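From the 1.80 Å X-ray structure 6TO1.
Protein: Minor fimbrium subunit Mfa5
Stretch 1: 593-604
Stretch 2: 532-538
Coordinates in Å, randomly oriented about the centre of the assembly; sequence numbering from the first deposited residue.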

# COMPACT_ATOMS: atom_id res chain seq x y z
N TYR A 593 16.90 49.09 15.55
CA TYR A 593 16.39 50.46 15.53
C TYR A 593 16.92 51.22 14.33
O TYR A 593 18.07 51.04 13.91
CB TYR A 593 16.78 51.19 16.81
CG TYR A 593 15.90 50.82 17.97
CD1 TYR A 593 14.69 51.45 18.16
CD2 TYR A 593 16.28 49.82 18.87
CE1 TYR A 593 13.88 51.12 19.21
CE2 TYR A 593 15.46 49.48 19.93
CZ TYR A 593 14.27 50.15 20.10
OH TYR A 593 13.43 49.85 21.14
N TYR A 594 16.05 52.03 13.73
CA TYR A 594 16.41 52.87 12.60
C TYR A 594 16.08 54.32 12.93
O TYR A 594 15.16 54.60 13.71
CB TYR A 594 15.67 52.43 11.36
CG TYR A 594 16.11 51.07 10.90
CD1 TYR A 594 17.13 50.94 9.98
CD2 TYR A 594 15.52 49.92 11.41
CE1 TYR A 594 17.55 49.71 9.56
CE2 TYR A 594 15.94 48.68 10.99
CZ TYR A 594 16.95 48.58 10.07
OH TYR A 594 17.40 47.36 9.64
N SER A 595 16.85 55.23 12.31
CA SER A 595 16.69 56.67 12.51
C SER A 595 15.76 57.21 11.42
O SER A 595 16.14 57.29 10.25
CB SER A 595 18.05 57.37 12.49
OG SER A 595 17.91 58.77 12.62
N VAL A 596 14.53 57.52 11.80
CA VAL A 596 13.47 57.74 10.84
C VAL A 596 13.11 59.22 10.83
O VAL A 596 12.66 59.74 11.86
CB VAL A 596 12.23 56.89 11.14
CG1 VAL A 596 11.17 57.15 10.13
CG2 VAL A 596 12.65 55.42 11.16
N PRO A 597 13.25 59.92 9.71
CA PRO A 597 12.81 61.31 9.64
C PRO A 597 11.48 61.41 8.93
O PRO A 597 11.12 60.55 8.11
CB PRO A 597 13.93 61.97 8.82
CG PRO A 597 14.19 60.92 7.75
CD PRO A 597 13.91 59.53 8.44
N PRO A 598 10.72 62.48 9.17
CA PRO A 598 9.54 62.73 8.33
C PRO A 598 9.98 63.10 6.91
O PRO A 598 11.06 63.64 6.69
CB PRO A 598 8.84 63.90 9.03
CG PRO A 598 9.96 64.64 9.71
CD PRO A 598 11.03 63.61 10.08
N THR A 599 9.13 62.78 5.94
CA THR A 599 9.46 63.18 4.57
C THR A 599 9.49 64.70 4.43
O THR A 599 10.23 65.23 3.61
CB THR A 599 8.48 62.58 3.57
OG1 THR A 599 7.14 62.93 3.91
CG2 THR A 599 8.63 61.09 3.59
N ASN A 600 8.69 65.41 5.22
CA ASN A 600 8.72 66.87 5.16
C ASN A 600 8.39 67.43 6.53
O ASN A 600 7.73 66.78 7.34
CB ASN A 600 7.75 67.45 4.14
CG ASN A 600 6.44 66.73 4.12
OD1 ASN A 600 6.36 65.53 4.37
ND2 ASN A 600 5.39 67.46 3.80
N THR A 601 8.83 68.66 6.78
CA THR A 601 8.58 69.32 8.05
C THR A 601 7.52 70.41 7.96
O THR A 601 7.14 70.97 8.99
CB THR A 601 9.89 69.92 8.58
OG1 THR A 601 10.45 70.75 7.56
CG2 THR A 601 10.85 68.82 8.93
N VAL A 602 7.05 70.70 6.76
CA VAL A 602 5.93 71.59 6.53
C VAL A 602 4.94 70.90 5.60
O VAL A 602 5.33 70.35 4.56
CB VAL A 602 6.40 72.93 5.92
CG1 VAL A 602 5.20 73.75 5.53
CG2 VAL A 602 7.27 73.68 6.90
N ILE A 603 3.67 70.93 5.97
CA ILE A 603 2.61 70.34 5.16
C ILE A 603 1.60 71.43 4.82
O ILE A 603 1.06 72.09 5.71
CB ILE A 603 1.89 69.18 5.88
CG1 ILE A 603 2.85 68.04 6.19
CG2 ILE A 603 0.70 68.73 5.03
CD1 ILE A 603 2.29 67.04 7.23
N THR A 604 1.31 71.56 3.54
CA THR A 604 0.26 72.46 3.07
C THR A 604 -0.85 71.63 2.46
O THR A 604 -0.62 70.92 1.48
CB THR A 604 0.79 73.45 2.03
OG1 THR A 604 1.91 74.16 2.54
CG2 THR A 604 -0.32 74.42 1.65
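Stretch 2 (532-538) VIKRHYV

How does stretch 2 run relative to stretch 1? Residues 532-538 are extended throughout, part of a longer strand, and they face a segment that is strand at 593-596, loop through 597-601 and strand again from 602. The N-to-C directions of strands 593-596 and 532-538 differ by 31°, with a signed crossing angle of -31°, so the two run roughly the same way. Their axes come no closer than 10.1 Å, too far for backbone pairing, and the contact is made largely through side chains. The nearest CA atoms are those of Pro-598 and Arg-535, 7.0 Å apart. Because the strand alternates, Ile-533, Arg-535 and Tyr-537 point toward stretch 1, while Lys-534 and Val-538 point away.

What does Tyr-537, the residue with the most covered surface, rest against? Its chi1 is m, at -55°, and its side chain reaches the loop. There its OH accepts a hydrogen bond from the backbone N of Thr-599 at 3.1 Å, with a nearly straight N-H...O angle of 167°. Thr-599 OG1 also lies 3.1 Å from Tyr-537 OH and donates within its own stretch to Asn-600 OD1 at 2.8 Å. Along the ring edge, CE1 of Tyr-537 meets CB of Pro-598 at 3.9 Å. At the base of the side chain, Tyr-537 CB packs 4.0 Å from CD1 of Ile-603, so this one residue touches both the loop and the strand that follows it.

How does Arg-535 sit between the strand and the loop? Its aliphatic part passes Val-596, with CD 3.5 Å from CG1 of that valine, and the guanidinium continues toward the loop. NH1 donates a hydrogen bond to the carbonyl O of Pro-597, 2.7 Å away and near the guanidinium plane, at an N-H...O angle of 144°. Over one face of the same group lies the methyl of Thr-599, whose CG2 is 3.2 Å from NH2. The charged end thus meets a carbonyl near its plane and a methyl over its face, while NE and NH2 are also hydrogen-bonded elsewhere in the structure.

What closes the contact at the Ile-533 end? Here the packing is apolar. CG2 of Ile-533 lies 4.0 Å from CG2 of Val-596, and its CD1 lies 3.9 Å from CD2 of Tyr-594, approaching that ring obliquely. Tyr-594 and Val-596 both point toward stretch 2, as alternate residues of an extended strand can, which lets the one isoleucine touch both.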

# COMPACT_ATOMS: atom_id res chain seq x y z
N VAL A 532 8.60 46.43 8.03
CA VAL A 532 8.29 47.74 7.47
C VAL A 532 8.31 48.78 8.57
O VAL A 532 8.16 48.48 9.76
CB VAL A 532 6.92 47.78 6.78
CG1 VAL A 532 6.87 46.81 5.62
CG2 VAL A 532 5.79 47.50 7.77
N ILE A 533 8.49 50.04 8.16
CA ILE A 533 8.34 51.18 9.06
C ILE A 533 7.42 52.17 8.36
O ILE A 533 7.73 52.65 7.27
CB ILE A 533 9.69 51.82 9.43
CG1 ILE A 533 10.43 50.86 10.35
CG2 ILE A 533 9.49 53.19 10.11
CD1 ILE A 533 11.90 51.20 10.64
N LYS A 534 6.25 52.38 8.95
CA LYS A 534 5.27 53.30 8.43
C LYS A 534 5.49 54.66 9.10
O LYS A 534 5.77 54.71 10.30
CB LYS A 534 3.86 52.81 8.71
CG LYS A 534 3.56 51.46 8.07
CD LYS A 534 2.09 51.13 8.20
CE LYS A 534 1.85 49.94 9.11
NZ LYS A 534 0.42 49.47 8.99
N ARG A 535 5.38 55.72 8.32
CA ARG A 535 5.44 57.09 8.82
C ARG A 535 4.06 57.72 8.68
O ARG A 535 3.46 57.69 7.60
CB ARG A 535 6.49 57.89 8.04
CG ARG A 535 7.89 57.32 8.23
CD ARG A 535 8.95 58.22 7.58
NE ARG A 535 8.96 58.05 6.13
CZ ARG A 535 9.96 58.42 5.34
NH1 ARG A 535 11.03 59.03 5.84
NH2 ARG A 535 9.88 58.18 4.04
N HIS A 536 3.53 58.23 9.79
CA HIS A 536 2.22 58.86 9.82
C HIS A 536 2.40 60.34 10.13
O HIS A 536 3.33 60.72 10.84
CB HIS A 536 1.31 58.24 10.88
CG HIS A 536 1.24 56.75 10.82
ND1 HIS A 536 0.23 56.08 10.16
CD2 HIS A 536 2.03 55.80 11.37
CE1 HIS A 536 0.41 54.77 10.30
NE2 HIS A 536 1.50 54.57 11.01
N TYR A 537 1.49 61.16 9.61
CA TYR A 537 1.58 62.62 9.68
C TYR A 537 0.25 63.14 10.22
O TYR A 537 -0.75 63.21 9.50
CB TYR A 537 1.90 63.18 8.30
CG TYR A 537 3.15 62.57 7.71
CD1 TYR A 537 4.39 63.09 7.99
CD2 TYR A 537 3.09 61.39 6.92
CE1 TYR A 537 5.52 62.53 7.50
CE2 TYR A 537 4.23 60.83 6.40
CZ TYR A 537 5.45 61.40 6.70
OH TYR A 537 6.64 60.88 6.23
N VAL A 538 0.25 63.51 11.50
CA VAL A 538 -0.99 63.75 12.22
C VAL A 538 -1.00 65.11 12.91
O VAL A 538 0.03 65.71 13.19
CB VAL A 538 -1.26 62.63 13.26
CG1 VAL A 538 -1.40 61.26 12.54
CG2 VAL A 538 -0.18 62.57 14.30